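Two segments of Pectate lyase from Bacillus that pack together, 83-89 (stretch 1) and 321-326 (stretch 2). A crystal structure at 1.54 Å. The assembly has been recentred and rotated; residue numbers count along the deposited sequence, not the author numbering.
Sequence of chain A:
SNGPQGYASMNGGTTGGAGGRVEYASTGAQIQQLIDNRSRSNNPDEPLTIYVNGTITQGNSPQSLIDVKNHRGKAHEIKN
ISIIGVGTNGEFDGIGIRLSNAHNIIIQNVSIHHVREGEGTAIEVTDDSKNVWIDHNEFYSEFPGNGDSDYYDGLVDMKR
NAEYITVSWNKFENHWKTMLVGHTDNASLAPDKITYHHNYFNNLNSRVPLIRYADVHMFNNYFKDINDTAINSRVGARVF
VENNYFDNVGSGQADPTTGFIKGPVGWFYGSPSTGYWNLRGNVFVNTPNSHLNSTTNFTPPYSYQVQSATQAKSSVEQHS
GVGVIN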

# COMPACT_ATOMS: atom_id res chain seq x y z
N ILE A 83 6.50 -8.05 -10.68
CA ILE A 83 5.27 -8.72 -11.10
C ILE A 83 4.42 -7.64 -11.75
O ILE A 83 4.05 -6.67 -11.08
CB ILE A 83 4.56 -9.32 -9.86
CG1 ILE A 83 5.46 -10.42 -9.29
CG2 ILE A 83 3.15 -9.81 -10.21
CD1 ILE A 83 4.98 -10.99 -7.96
N ILE A 84 4.19 -7.78 -13.06
CA ILE A 84 3.53 -6.72 -13.84
C ILE A 84 2.39 -7.32 -14.62
O ILE A 84 2.58 -8.27 -15.39
CB ILE A 84 4.55 -6.09 -14.77
CG1 ILE A 84 5.80 -5.68 -13.99
CG2 ILE A 84 3.90 -4.93 -15.54
CD1 ILE A 84 6.90 -5.07 -14.92
N GLY A 85 1.19 -6.75 -14.46
CA GLY A 85 0.07 -7.19 -15.26
C GLY A 85 0.21 -6.81 -16.73
O GLY A 85 0.81 -5.79 -17.06
N VAL A 86 -0.34 -7.64 -17.59
CA VAL A 86 -0.45 -7.35 -19.02
C VAL A 86 -1.81 -6.72 -19.32
O VAL A 86 -2.84 -7.35 -19.12
CB VAL A 86 -0.26 -8.65 -19.83
CG1 VAL A 86 -0.38 -8.39 -21.35
CG2 VAL A 86 1.10 -9.22 -19.52
N GLY A 87 -1.83 -5.46 -19.78
CA GLY A 87 -3.09 -4.81 -20.09
C GLY A 87 -3.99 -4.75 -18.88
O GLY A 87 -3.57 -4.32 -17.82
N THR A 88 -5.21 -5.25 -19.02
CA THR A 88 -6.14 -5.30 -17.91
C THR A 88 -6.32 -6.77 -17.51
O THR A 88 -7.29 -7.12 -16.83
CB THR A 88 -7.50 -4.66 -18.27
OG1 THR A 88 -8.00 -5.28 -19.46
CG2 THR A 88 -7.32 -3.16 -18.52
N ASN A 89 -5.37 -7.60 -17.90
CA ASN A 89 -5.48 -9.05 -17.69
C ASN A 89 -4.72 -9.61 -16.50
O ASN A 89 -4.79 -10.83 -16.25
CB ASN A 89 -5.09 -9.83 -18.96
CG ASN A 89 -5.93 -9.44 -20.13
OD1 ASN A 89 -7.15 -9.36 -20.01
ND2 ASN A 89 -5.29 -9.13 -21.25
N GLY A 321 -4.58 3.43 -11.49
CA GLY A 321 -5.11 2.10 -11.74
C GLY A 321 -4.50 1.37 -12.93
O GLY A 321 -3.43 1.75 -13.45
N VAL A 322 -5.17 0.29 -13.33
CA VAL A 322 -4.64 -0.63 -14.34
C VAL A 322 -4.97 -0.20 -15.75
O VAL A 322 -5.88 0.61 -15.97
CB VAL A 322 -5.14 -2.08 -14.09
CG1 VAL A 322 -4.66 -2.57 -12.73
CG2 VAL A 322 -6.68 -2.18 -14.23
N GLY A 323 -4.26 -0.80 -16.71
CA GLY A 323 -4.46 -0.52 -18.12
C GLY A 323 -3.90 0.82 -18.57
O GLY A 323 -4.26 1.28 -19.66
N VAL A 324 -3.06 1.45 -17.76
CA VAL A 324 -2.50 2.77 -18.08
C VAL A 324 -1.04 2.66 -18.53
O VAL A 324 -0.66 3.21 -19.57
CB VAL A 324 -2.61 3.73 -16.87
CG1 VAL A 324 -2.07 5.10 -17.25
CG2 VAL A 324 -4.08 3.84 -16.44
N ILE A 325 -0.24 1.93 -17.75
CA ILE A 325 1.21 1.86 -17.96
C ILE A 325 1.68 0.69 -18.83
O ILE A 325 2.81 0.71 -19.31
CB ILE A 325 2.01 1.82 -16.62
CG1 ILE A 325 1.67 0.58 -15.80
CG2 ILE A 325 1.77 3.06 -15.82
CD1 ILE A 325 2.55 -0.61 -16.10
N ASN A 326 0.84 -0.31 -19.04
CA ASN A 326 1.35 -1.53 -19.68
C ASN A 326 0.34 -2.38 -20.44
O ASN A 326 0.06 -3.52 -20.05
CB ASN A 326 2.06 -2.41 -18.64
CG ASN A 326 2.84 -3.52 -19.27
OD1 ASN A 326 2.64 -4.69 -18.94
ND2 ASN A 326 3.73 -3.18 -20.20

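Ile83 opens stretch 1 within a strand, but its side chain lies out of reach of stretch 2. The contact begins at Ile84, the next strand residue. Its CA-to-CB bond points toward stretch 2, with chi1 in the m well and chi2 in t. The approach to Asn326 is at van der Waals range.

Gly85 ends the strand. It has no side chain, so it meets stretch 2 through its backbone. Its carbonyl O lies 2.8 Å from OD1 of Asn326 as modelled. The side-chain amide of Asn326 is probably turned over in the model, so the nature of this polar contact is left open.

Val86 points its CA-to-CB bond away and adds little. Its carbonyl does local work instead: Val86 O accepts a hydrogen bond from Asn89 N at 2.8 Å. This closes a type II' beta turn from Val86 to Asn89.

Gly87 is the second residue of that turn. Its phi of 59° favours glycine. Gly87 N donates a hydrogen bond to Asn326 O, with an N-to-O distance of 2.7 Å and an N-H...O angle of 155°. This is a short, fairly straight bond. It joins the turn to the last residue of the chain. Gly87 also faces Gly323, and their CA atoms are 4.9 Å apart. The closest atoms of the pair, Gly87 O and Gly323 N, are 3.8 Å apart.

Thr88 reaches stretch 2 through its methyl. Thr88 CG2 lies 3.9 Å from Gly323 CA and 4.4 Å from Val322 CG2. The first contact depends on glycine: an ideal CB on Gly323 would sit 2.9 Å from Thr88 CG2, a clash. The positive phi of Gly323, 75°, also favours glycine.

Asn89 completes the turn but does not touch stretch 2.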